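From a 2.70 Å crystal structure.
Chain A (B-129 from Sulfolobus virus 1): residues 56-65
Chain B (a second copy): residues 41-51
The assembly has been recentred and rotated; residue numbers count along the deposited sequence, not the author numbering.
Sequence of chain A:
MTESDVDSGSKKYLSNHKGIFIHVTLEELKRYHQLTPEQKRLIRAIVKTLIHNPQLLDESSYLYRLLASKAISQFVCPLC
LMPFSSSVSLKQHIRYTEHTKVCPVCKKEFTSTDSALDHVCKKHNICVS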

# COMPACT_ATOMS: atom_id res chain seq x y z
N LEU A 56 0.00 9.34 1.24
CA LEU A 56 -0.16 7.91 1.55
C LEU A 56 -0.02 7.64 3.05
O LEU A 56 -0.48 6.60 3.54
CB LEU A 56 0.84 7.06 0.75
CG LEU A 56 0.76 7.16 -0.77
CD1 LEU A 56 1.74 6.19 -1.41
CD2 LEU A 56 -0.66 6.90 -1.28
N LEU A 57 0.63 8.55 3.78
CA LEU A 57 0.71 8.48 5.24
C LEU A 57 -0.67 8.66 5.90
O LEU A 57 -0.98 8.01 6.89
CB LEU A 57 1.68 9.53 5.78
CG LEU A 57 3.15 9.35 5.39
CD1 LEU A 57 3.94 10.62 5.64
CD2 LEU A 57 3.76 8.18 6.13
N ASP A 58 -1.48 9.55 5.33
CA ASP A 58 -2.85 9.79 5.81
C ASP A 58 -3.82 8.67 5.42
O ASP A 58 -4.90 8.55 6.01
CB ASP A 58 -3.36 11.14 5.29
CG ASP A 58 -2.59 12.32 5.84
OD1 ASP A 58 -2.07 12.22 6.97
OD2 ASP A 58 -2.50 13.35 5.14
N GLU A 59 -3.43 7.87 4.43
CA GLU A 59 -4.22 6.73 3.96
C GLU A 59 -3.73 5.40 4.56
O GLU A 59 -4.27 4.34 4.24
CB GLU A 59 -4.14 6.64 2.43
CG GLU A 59 -4.76 7.81 1.69
CD GLU A 59 -4.41 7.83 0.21
OE1 GLU A 59 -3.98 6.78 -0.32
OE2 GLU A 59 -4.57 8.89 -0.43
N SER A 60 -2.72 5.46 5.42
CA SER A 60 -2.04 4.26 5.92
C SER A 60 -2.89 3.45 6.91
O SER A 60 -2.92 2.22 6.85
CB SER A 60 -0.71 4.63 6.58
OG SER A 60 0.20 5.15 5.63
N SER A 61 -3.55 4.16 7.82
CA SER A 61 -4.49 3.54 8.76
C SER A 61 -5.50 2.65 8.03
O SER A 61 -5.82 1.55 8.49
CB SER A 61 -5.24 4.62 9.55
OG SER A 61 -5.94 4.05 10.64
N TYR A 62 -6.00 3.15 6.90
CA TYR A 62 -6.95 2.40 6.08
C TYR A 62 -6.32 1.16 5.45
O TYR A 62 -6.92 0.08 5.44
CB TYR A 62 -7.51 3.30 4.97
CG TYR A 62 -8.41 2.56 4.00
CD1 TYR A 62 -9.77 2.42 4.27
CD2 TYR A 62 -7.90 1.99 2.84
CE1 TYR A 62 -10.60 1.74 3.39
CE2 TYR A 62 -8.73 1.30 1.96
CZ TYR A 62 -10.08 1.18 2.24
OH TYR A 62 -10.90 0.50 1.37
N LEU A 63 -5.11 1.33 4.93
CA LEU A 63 -4.38 0.28 4.23
C LEU A 63 -4.08 -0.92 5.14
O LEU A 63 -4.29 -2.07 4.75
CB LEU A 63 -3.07 0.85 3.66
CG LEU A 63 -2.29 0.03 2.63
CD1 LEU A 63 -1.65 0.94 1.58
CD2 LEU A 63 -1.25 -0.85 3.31
N TYR A 64 -3.62 -0.65 6.35
CA TYR A 64 -3.29 -1.71 7.32
C TYR A 64 -4.52 -2.30 8.01
O TYR A 64 -4.46 -3.42 8.53
CB TYR A 64 -2.27 -1.20 8.33
CG TYR A 64 -0.88 -1.13 7.73
CD1 TYR A 64 -0.19 -2.29 7.43
CD2 TYR A 64 -0.29 0.09 7.44
CE1 TYR A 64 1.08 -2.25 6.86
CE2 TYR A 64 0.98 0.15 6.87
CZ TYR A 64 1.66 -1.02 6.58
OH TYR A 64 2.91 -0.97 6.02
N ARG A 65 -5.62 -1.55 8.02
CA ARG A 65 -6.91 -2.09 8.45
C ARG A 65 -7.54 -2.95 7.34
O ARG A 65 -8.24 -3.92 7.62
CB ARG A 65 -7.86 -0.97 8.87
CG ARG A 65 -7.56 -0.44 10.27
CD ARG A 65 -8.50 0.68 10.70
NE ARG A 65 -9.91 0.29 10.62
CZ ARG A 65 -10.84 0.88 9.87
NH1 ARG A 65 -10.55 1.93 9.10
NH2 ARG A 65 -12.09 0.42 9.89
N ARG B 41 6.84 10.49 12.29
CA ARG B 41 6.54 9.40 13.24
C ARG B 41 5.59 8.36 12.64
O ARG B 41 5.64 7.19 13.01
CB ARG B 41 6.01 9.92 14.58
CG ARG B 41 4.71 10.70 14.52
CD ARG B 41 4.07 10.80 15.90
NE ARG B 41 3.15 9.69 16.15
CZ ARG B 41 1.92 9.60 15.66
NH1 ARG B 41 1.43 10.55 14.87
NH2 ARG B 41 1.17 8.54 15.95
N LEU B 42 4.72 8.80 11.73
CA LEU B 42 3.88 7.87 10.95
C LEU B 42 4.73 6.94 10.10
O LEU B 42 4.45 5.74 10.02
CB LEU B 42 2.90 8.63 10.05
CG LEU B 42 1.56 9.04 10.69
CD1 LEU B 42 0.79 9.94 9.74
CD2 LEU B 42 0.73 7.81 11.05
N ILE B 43 5.77 7.48 9.48
CA ILE B 43 6.69 6.70 8.65
C ILE B 43 7.40 5.61 9.46
O ILE B 43 7.40 4.45 9.08
CB ILE B 43 7.74 7.59 7.95
CG1 ILE B 43 7.14 8.25 6.71
CG2 ILE B 43 8.96 6.76 7.54
CD1 ILE B 43 8.13 9.07 5.90
N ARG B 44 8.01 6.00 10.58
CA ARG B 44 8.75 5.04 11.40
C ARG B 44 7.82 4.12 12.21
O ARG B 44 8.24 3.05 12.64
CB ARG B 44 9.76 5.74 12.31
CG ARG B 44 9.18 6.46 13.51
CD ARG B 44 10.17 7.49 14.03
NE ARG B 44 9.60 8.34 15.08
CZ ARG B 44 9.56 9.68 15.06
NH1 ARG B 44 10.07 10.37 14.04
NH2 ARG B 44 9.02 10.33 16.08
N ALA B 45 6.57 4.54 12.41
CA ALA B 45 5.55 3.66 12.97
C ALA B 45 5.17 2.56 11.96
O ALA B 45 4.88 1.43 12.35
CB ALA B 45 4.31 4.45 13.37
N ILE B 46 5.18 2.92 10.68
CA ILE B 46 4.87 1.98 9.60
C ILE B 46 5.97 0.93 9.42
O ILE B 46 5.68 -0.24 9.21
CB ILE B 46 4.62 2.72 8.26
CG1 ILE B 46 3.24 3.38 8.26
CG2 ILE B 46 4.72 1.76 7.08
CD1 ILE B 46 3.08 4.45 7.21
N VAL B 47 7.23 1.35 9.53
CA VAL B 47 8.36 0.43 9.39
C VAL B 47 8.46 -0.50 10.60
O VAL B 47 8.93 -1.64 10.48
CB VAL B 47 9.71 1.18 9.19
CG1 VAL B 47 9.60 2.18 8.04
CG2 VAL B 47 10.15 1.87 10.47
N LYS B 48 8.02 -0.02 11.76
CA LYS B 48 7.97 -0.84 12.98
C LYS B 48 6.89 -1.91 12.89
O LYS B 48 7.11 -3.06 13.30
CB LYS B 48 7.75 0.05 14.21
CG LYS B 48 9.01 0.78 14.65
CD LYS B 48 8.76 1.65 15.87
CE LYS B 48 10.06 2.26 16.37
NZ LYS B 48 9.90 2.89 17.71
N THR B 49 5.72 -1.54 12.37
CA THR B 49 4.65 -2.50 12.07
C THR B 49 5.17 -3.62 11.17
O THR B 49 4.89 -4.79 11.40
CB THR B 49 3.48 -1.82 11.34
OG1 THR B 49 3.09 -0.63 12.04
CG2 THR B 49 2.28 -2.76 11.25
N LEU B 50 5.93 -3.22 10.15
CA LEU B 50 6.50 -4.15 9.18
C LEU B 50 7.60 -5.04 9.78
O LEU B 50 7.72 -6.21 9.40
CB LEU B 50 7.05 -3.39 7.97
CG LEU B 50 6.02 -2.69 7.08
CD1 LEU B 50 6.72 -1.90 5.98
CD2 LEU B 50 5.05 -3.70 6.47
N ILE B 51 8.40 -4.50 10.69
CA ILE B 51 9.42 -5.29 11.39
C ILE B 51 8.77 -6.39 12.24
O ILE B 51 9.22 -7.53 12.25
CB ILE B 51 10.32 -4.41 12.29
CG1 ILE B 51 11.36 -3.66 11.44
CG2 ILE B 51 11.05 -5.25 13.33
CD1 ILE B 51 12.12 -2.60 12.20

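Residues 41-51 of chain B are helical throughout, with i to i+4 backbone hydrogen bonds such as Leu50(B) N to Ile46(B) O at 3.1 Å. In chain A the regular helix covers 60-65, and Tyr64(A) N donates to Ser60(A) O at 3.0 Å. The two helix axes run nearly parallel, 12° apart in their N-to-C directions, but approach no closer than 12.1 Å. The backbones are nearer just before the chain A helix, where Leu57(A) CA lies 6.6 Å from Leu42(B) CA, against 8.2 Å between Ser60(A) CA and Ile46(B) CA.

No hydrogen bond crosses between the stretches; the contact, which buries 390 Å² in total, rests on apolar packing. Leu57(A) points toward chain B, and its CD2 lies 3.4 Å from Ile43(B) CG1, 3.9 Å from Ile46(B) CD1 and 4.0 Å from Leu42(B) CB, so one methyl touches three side chains across successive turns.

Ile46(B) links this cluster to the next. Its CD1 sits 3.4 Å from Ser60(A) OG, a van der Waals contact, because a methyl carbon offers no hydrogen-bonding partner; the hydroxyl is instead satisfied within its own chain, with Ser60(A) OG donating to Leu56(A) O at 2.6 Å. Further along, Tyr64(A) CE2 is 4.1 Å from Ile46(B) CG2. Leu50(B) CD2 meets the same ring at its edge, near the ring plane, 4.2 Å from Tyr64(A) CE1.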